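Local atomic coordinates of SnoaL-like domain-containing protein (Burkholderia thailandensis E264, PDB entry 3EC9), a protein that is of unknown function but adopts the NTF2-like fold of the SnoaL-like family, whose cone-shaped pocket probably binds a small molecule. Residues Pro14-Val18 against Asp85-Val90; Gly48-Ala52 against Arg67-Glu71; Ser106-Arg110 against Leu133-Ala137. Where two conformers were deposited one is given. Numbering follows the deposited sequence.

Contact 1. Residues Pro14-Val18 against Asp85-Val90; sequences PYQIV and DAGDTV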
# COMPACT_ATOMS: atom_id res chain seq x y z
N PRO B 14 -14.53 12.46 7.22
CA PRO B 14 -13.74 11.87 6.13
C PRO B 14 -13.92 10.39 5.88
O PRO B 14 -13.97 9.94 4.73
CB PRO B 14 -12.29 12.20 6.56
CG PRO B 14 -12.43 13.54 7.31
CD PRO B 14 -13.74 13.38 8.08
N TYR B 15 -14.00 9.59 6.95
CA TYR B 15 -14.27 8.17 6.81
C TYR B 15 -15.55 7.91 5.99
O TYR B 15 -15.59 7.07 5.09
CB TYR B 15 -14.39 7.53 8.22
CG TYR B 15 -14.74 6.05 8.27
CD1 TYR B 15 -16.05 5.64 8.14
CD2 TYR B 15 -13.75 5.08 8.45
CE1 TYR B 15 -16.41 4.31 8.18
CE2 TYR B 15 -14.09 3.74 8.50
CZ TYR B 15 -15.42 3.35 8.35
OH TYR B 15 -15.76 2.00 8.37
N GLN B 16 -16.62 8.60 6.36
CA GLN B 16 -17.92 8.45 5.67
C GLN B 16 -17.85 8.88 4.22
O GLN B 16 -18.39 8.21 3.31
CB GLN B 16 -18.98 9.24 6.43
CG GLN B 16 -19.34 8.63 7.77
CD GLN B 16 -20.34 9.48 8.51
OE1 GLN B 16 -20.04 10.61 8.84
NE2 GLN B 16 -21.57 8.97 8.71
N ILE B 17 -17.18 10.00 3.97
CA ILE B 17 -16.99 10.51 2.62
C ILE B 17 -16.26 9.47 1.74
O ILE B 17 -16.62 9.22 0.60
CB ILE B 17 -16.22 11.85 2.65
CG1 ILE B 17 -17.12 12.91 3.30
CG2 ILE B 17 -15.76 12.33 1.21
CD1 ILE B 17 -16.46 14.27 3.62
N VAL B 18 -15.21 8.87 2.29
CA VAL B 18 -14.46 7.85 1.55
C VAL B 18 -15.28 6.58 1.40
O VAL B 18 -15.34 6.00 0.33
CB VAL B 18 -13.10 7.58 2.23
CG1 VAL B 18 -12.39 6.33 1.63
CG2 VAL B 18 -12.22 8.83 2.10
N ASP B 85 -9.83 4.55 10.05
CA ASP B 85 -10.15 5.95 10.29
C ASP B 85 -9.00 6.60 11.05
O ASP B 85 -8.88 6.41 12.25
CB ASP B 85 -11.47 6.01 11.12
CG ASP B 85 -12.02 7.42 11.26
OD1 ASP B 85 -11.32 8.38 10.96
OD2 ASP B 85 -13.20 7.57 11.72
N ALA B 86 -8.17 7.41 10.36
CA ALA B 86 -7.09 8.19 11.00
C ALA B 86 -7.45 9.69 10.94
O ALA B 86 -6.60 10.57 10.76
CB ALA B 86 -5.74 7.89 10.29
N GLY B 87 -8.73 10.00 11.04
CA GLY B 87 -9.16 11.39 11.18
C GLY B 87 -9.34 12.05 9.83
O GLY B 87 -10.26 11.70 9.07
N ASP B 88 -8.43 12.95 9.47
CA ASP B 88 -8.49 13.56 8.15
C ASP B 88 -7.94 12.65 7.08
O ASP B 88 -8.19 12.87 5.89
CB ASP B 88 -7.70 14.86 8.13
CG ASP B 88 -8.33 15.94 9.01
OD1 ASP B 88 -9.56 15.88 9.23
OD2 ASP B 88 -7.56 16.81 9.49
N THR B 89 -7.18 11.64 7.50
CA THR B 89 -6.71 10.60 6.58
C THR B 89 -7.54 9.35 6.82
O THR B 89 -8.01 9.07 7.95
CB THR B 89 -5.19 10.30 6.73
OG1 THR B 89 -4.80 9.21 5.88
CG2 THR B 89 -4.86 9.95 8.13
N VAL B 90 -7.75 8.59 5.75
CA VAL B 90 -8.53 7.36 5.82
C VAL B 90 -7.76 6.36 4.96
O VAL B 90 -7.27 6.76 3.90
CB VAL B 90 -9.93 7.55 5.25
CG1 VAL B 90 -10.79 6.25 5.36
CG2 VAL B 90 -10.61 8.75 5.95
O HOH W 1 -12.63 10.43 9.62
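Val90 lies under the first turn of the helix that starts at Pro14, its two methyl groups spread beneath three residues of that turn. Val90 CG2 reaches CB of Pro14 at 3.9 Å and the backbone N of Tyr15 at 3.6 Å, while Val90 CG1 meets CG1 of Val18 at 4.1 Å and, more loosely, CD2 of Tyr15 at 4.4 Å. Pro14 and Val18, one turn apart and linked by the Val18 N to Pro14 O hydrogen bond (2.9 Å), both point CB toward the hairpin. Tyr15, whose CB points sideways, sets its ring obliquely against the hairpin, CD2 3.6 Å from CB of Asp85.

No direct hydrogen bond spans the two segments; one water bridges them: the water accepts from Tyr15 N (3.1 Å) and donates to Asp85 OD1 (2.8 Å) and Gly87 O (2.7 Å). Asp85 OD1 also accepts from Gly87 N at 3.1 Å, an Asx turn within the hairpin, and CB of Pro14 sits 3.3 Å from Gly87 O. In the type II' turn from Ala86 to Thr89, a CB on Gly87 would jam against Ala86 O, so the position calls for glycine. Val117 and Trp115 of strand 106-118 extend the apolar floor under the helix. A tight type II' beta hairpin tucked against the start of the N-terminal helix, which packs on the curved sheet, fits the NTF2-like alpha+beta fold.

Contact 2. Residues Gly48-Ala52 against Arg67-Glu71; sequences GFPCA and RRLGE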
# COMPACT_ATOMS: atom_id res chain seq x y z
N GLY B 48 4.35 1.71 -10.75
CA GLY B 48 4.34 0.45 -11.51
C GLY B 48 3.00 -0.03 -12.04
O GLY B 48 2.95 -1.06 -12.71
N PHE B 49 1.93 0.71 -11.73
CA PHE B 49 0.56 0.34 -12.13
C PHE B 49 0.32 0.84 -13.57
O PHE B 49 0.86 1.90 -13.93
CB PHE B 49 -0.45 0.93 -11.15
CG PHE B 49 -1.84 0.36 -11.31
CD1 PHE B 49 -2.14 -0.93 -10.88
CD2 PHE B 49 -2.85 1.13 -11.86
CE1 PHE B 49 -3.42 -1.42 -11.03
CE2 PHE B 49 -4.11 0.65 -12.02
CZ PHE B 49 -4.41 -0.63 -11.61
N PRO B 50 -0.47 0.13 -14.42
CA PRO B 50 -0.60 0.61 -15.81
C PRO B 50 -1.12 2.04 -15.95
O PRO B 50 -0.67 2.78 -16.83
CB PRO B 50 -1.61 -0.36 -16.45
CG PRO B 50 -2.02 -1.34 -15.39
CD PRO B 50 -1.13 -1.17 -14.21
N CYS B 51 -2.04 2.42 -15.06
CA CYS B 51 -2.57 3.79 -15.00
C CYS B 51 -1.69 4.82 -14.21
O CYS B 51 -2.21 5.89 -13.86
CB CYS B 51 -3.98 3.75 -14.44
SG CYS B 51 -5.04 2.73 -15.50
N ALA B 52 -0.44 4.45 -13.92
CA ALA B 52 0.50 5.25 -13.18
C ALA B 52 0.39 6.73 -13.50
O ALA B 52 0.35 7.13 -14.67
CB ALA B 52 1.95 4.81 -13.44
N ARG B 67 -11.87 4.99 -16.97
CA ARG B 67 -12.21 4.62 -18.36
C ARG B 67 -11.20 3.61 -18.92
O ARG B 67 -11.57 2.65 -19.56
CB ARG B 67 -12.30 5.86 -19.25
CG ARG B 67 -12.50 5.51 -20.73
CD ARG B 67 -12.58 6.76 -21.62
NE ARG B 67 -11.28 7.44 -21.65
CZ ARG B 67 -10.98 8.44 -22.47
NH1 ARG B 67 -11.88 8.95 -23.26
NH2 ARG B 67 -9.77 8.96 -22.41
N ARG B 68 -9.90 3.86 -18.71
CA ARG B 68 -8.85 2.99 -19.23
C ARG B 68 -8.97 1.60 -18.62
O ARG B 68 -8.81 0.58 -19.32
CB ARG B 68 -7.47 3.62 -18.97
CG ARG B 68 -6.38 2.82 -19.49
CD ARG B 68 -5.02 3.52 -19.35
NE ARG B 68 -3.97 2.53 -19.57
CZ ARG B 68 -2.68 2.77 -19.45
NH1 ARG B 68 -2.26 3.98 -19.12
NH2 ARG B 68 -1.82 1.81 -19.73
N LEU B 69 -9.28 1.53 -17.32
CA LEU B 69 -9.45 0.23 -16.68
C LEU B 69 -10.56 -0.56 -17.38
O LEU B 69 -10.39 -1.77 -17.64
CB LEU B 69 -9.70 0.34 -15.15
CG LEU B 69 -8.49 0.68 -14.26
CD1 LEU B 69 -8.90 0.99 -12.80
CD2 LEU B 69 -7.47 -0.43 -14.35
N GLY B 70 -11.69 0.11 -17.66
CA GLY B 70 -12.85 -0.52 -18.33
C GLY B 70 -12.52 -0.96 -19.72
O GLY B 70 -13.02 -2.01 -20.18
N GLU B 71 -11.67 -0.21 -20.41
CA GLU B 71 -11.30 -0.55 -21.79
C GLU B 71 -10.32 -1.73 -21.85
O GLU B 71 -10.34 -2.50 -22.82
CB GLU B 71 -10.68 0.63 -22.51
CG GLU B 71 -11.67 1.76 -22.70
CD GLU B 71 -11.07 3.01 -23.29
OE1 GLU B 71 -9.87 3.26 -23.08
OE2 GLU B 71 -11.86 3.75 -23.93
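Apolar contacts form the inner half of this junction between the 48-52 loop and the helix carrying Arg67-Glu71. CD2 of Leu69 is met by CZ of Phe49 and by SG of Cys51, each at 4.1 Å, so one methyl group sits against both the ring and the sulfur. Tyr76 of strand 73-86 touches Phe49 and Leu69 as well.

The polar half belongs to Arg68. Its extended side chain runs past Cys51, with Arg68 CD 3.9 Å from Cys51 SG, and lays one face of the guanidinium over Pro50 O and Cys51 CA. Pro50 O is 3.0 Å from Arg68 NH1, but the angle is too poor for a hydrogen bond; Arg68 NE instead forms a salt bridge with Glu72.

Within the loop, Ala52 N donates to Phe49 O at 2.9 Å, closing a type I turn that brings Pro50 and Cys51 up to the helix. With no hydrogen bond between the segments, the join rests on apolar fit and on the guanidinium face, while the Arg68 charge is paired within its own helix.

Contact 3. Residues Ser106-Arg110 against Leu133-Ala137; sequences SFECR and LVAQA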
# COMPACT_ATOMS: atom_id res chain seq x y z
N SER B 106 -5.96 -13.55 -15.94
CA SER B 106 -6.46 -12.89 -14.72
C SER B 106 -5.37 -12.73 -13.66
O SER B 106 -4.31 -13.34 -13.75
CB SER B 106 -7.65 -13.65 -14.13
OG SER B 106 -7.29 -14.98 -13.81
N PHE B 107 -5.65 -11.88 -12.68
CA PHE B 107 -4.82 -11.71 -11.48
C PHE B 107 -5.77 -11.40 -10.33
O PHE B 107 -6.93 -10.98 -10.51
CB PHE B 107 -3.82 -10.52 -11.61
CG PHE B 107 -4.49 -9.17 -11.37
CD1 PHE B 107 -5.22 -8.56 -12.40
CD2 PHE B 107 -4.41 -8.53 -10.16
CE1 PHE B 107 -5.83 -7.35 -12.19
CE2 PHE B 107 -5.03 -7.31 -9.96
CZ PHE B 107 -5.75 -6.73 -10.96
N GLU B 108 -5.23 -11.59 -9.12
CA GLU B 108 -5.83 -11.08 -7.92
C GLU B 108 -4.68 -10.61 -7.03
O GLU B 108 -3.69 -11.29 -6.88
CB GLU B 108 -6.67 -12.17 -7.23
CG GLU B 108 -7.29 -11.74 -5.92
CD GLU B 108 -8.23 -12.74 -5.36
OE1 GLU B 108 -8.13 -13.92 -5.74
OE2 GLU B 108 -9.09 -12.33 -4.55
N CYS B 109 -4.82 -9.47 -6.40
CA CYS B 109 -3.76 -9.03 -5.46
C CYS B 109 -4.28 -8.04 -4.41
O CYS B 109 -5.43 -7.59 -4.47
CB CYS B 109 -2.60 -8.40 -6.26
SG CYS B 109 -2.98 -6.74 -6.95
N ARG B 110 -3.42 -7.70 -3.46
CA ARG B 110 -3.76 -6.77 -2.41
C ARG B 110 -3.52 -5.34 -2.82
O ARG B 110 -2.72 -5.02 -3.72
CB ARG B 110 -2.97 -7.11 -1.15
CG ARG B 110 -3.30 -8.50 -0.54
CD ARG B 110 -4.59 -8.45 0.17
NE ARG B 110 -4.46 -7.87 1.50
CZ ARG B 110 -5.49 -7.50 2.26
NH1 ARG B 110 -6.72 -7.54 1.79
NH2 ARG B 110 -5.29 -7.09 3.50
N LEU B 133 2.17 -8.48 -9.81
CA LEU B 133 1.05 -9.40 -10.15
C LEU B 133 0.14 -8.85 -11.23
O LEU B 133 -0.34 -9.60 -12.07
CB LEU B 133 0.26 -9.80 -8.91
CG LEU B 133 0.83 -10.98 -8.09
CD1 LEU B 133 2.30 -10.85 -7.70
CD2 LEU B 133 -0.04 -11.31 -6.86
N VAL B 134 -0.14 -7.54 -11.21
CA VAL B 134 -0.92 -6.94 -12.29
C VAL B 134 -0.17 -7.05 -13.64
O VAL B 134 -0.70 -7.47 -14.67
CB VAL B 134 -1.23 -5.48 -11.95
CG1 VAL B 134 -1.98 -4.84 -13.14
CG2 VAL B 134 -2.03 -5.35 -10.62
N ALA B 135 1.10 -6.71 -13.60
CA ALA B 135 1.98 -6.82 -14.76
C ALA B 135 2.06 -8.26 -15.34
O ALA B 135 2.12 -8.44 -16.56
CB ALA B 135 3.39 -6.27 -14.41
N GLN B 136 2.05 -9.27 -14.49
CA GLN B 136 2.10 -10.66 -14.94
C GLN B 136 0.89 -10.99 -15.84
O GLN B 136 0.98 -11.77 -16.79
CB GLN B 136 2.13 -11.63 -13.75
CG GLN B 136 3.44 -11.73 -13.01
CD GLN B 136 3.33 -12.49 -11.65
OE1 GLN B 136 2.25 -12.85 -11.17
NE2 GLN B 136 4.47 -12.75 -11.06
N ALA B 137 -0.26 -10.42 -15.50
CA ALA B 137 -1.49 -10.64 -16.27
C ALA B 137 -1.38 -10.00 -17.67
O ALA B 137 -2.12 -10.37 -18.57
CB ALA B 137 -2.70 -10.10 -15.51
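Strand 106-110 and helix 133-137 run almost exactly antiparallel, their axes at 176° and 7.4 Å apart at closest approach. The closest CA pair is Ser106 with Ala137, 5.7 Å apart, the first residue of one segment and the last of the other. Phe107 and Cys109 direct CB toward the helix, whereas Ser106 and Glu108 turn theirs away and contribute backbone oxygens instead.

Phe107 is central. CG2 of Val134 lies over its ring, 4.1 Å from the centroid and 27° off the normal, a CH-pi contact, while CB of Phe107 rests 3.6 Å from Leu133 O and 4.1 Å from CB of Ala137. Farther along the strand, Leu133 CD2 meets Cys109 CB at 3.9 Å and Glu108 O at 3.7 Å; Cys109 SG approaches Val134 CG2 at 4.0 Å. Trp73 of strand 73-86 also meets the Phe107 ring, with the planes about 70° apart, and touches Val134 and Ala137. Arg110 leads away from the helix to salt bridges with Asp81 and with Glu126 of the second subunit. This C-terminal helix, following strand 121-129 and folding back along neighbouring strand 106-118, packs at one end of the curved sheet of the NTF2-like fold.

How the contacts relate
Contacts 2 and 3 are neighbours, their centres 13 Å apart, and they join at Val134: Val134 CG1 lies 3.9 Å from Pro50 CD and Val134 CG2 4.2 Å from Phe49 CE1. Loop 48-52 therefore bridges helix 58-72 and the C-terminal helix. Contact 1 stands apart, its centre 25 Å from that of contact 2 and 28 Å from that of contact 3, across the chain's centre from each. The sheet links it to contact 3 through adjacent strands 89-100 and 106-118. All three contacts reach the second subunit. An acetate ion, probably from the crystallisation liquor, lies about 4 Å from the Leu69 side chain of contact 2, possibly marking a pocket.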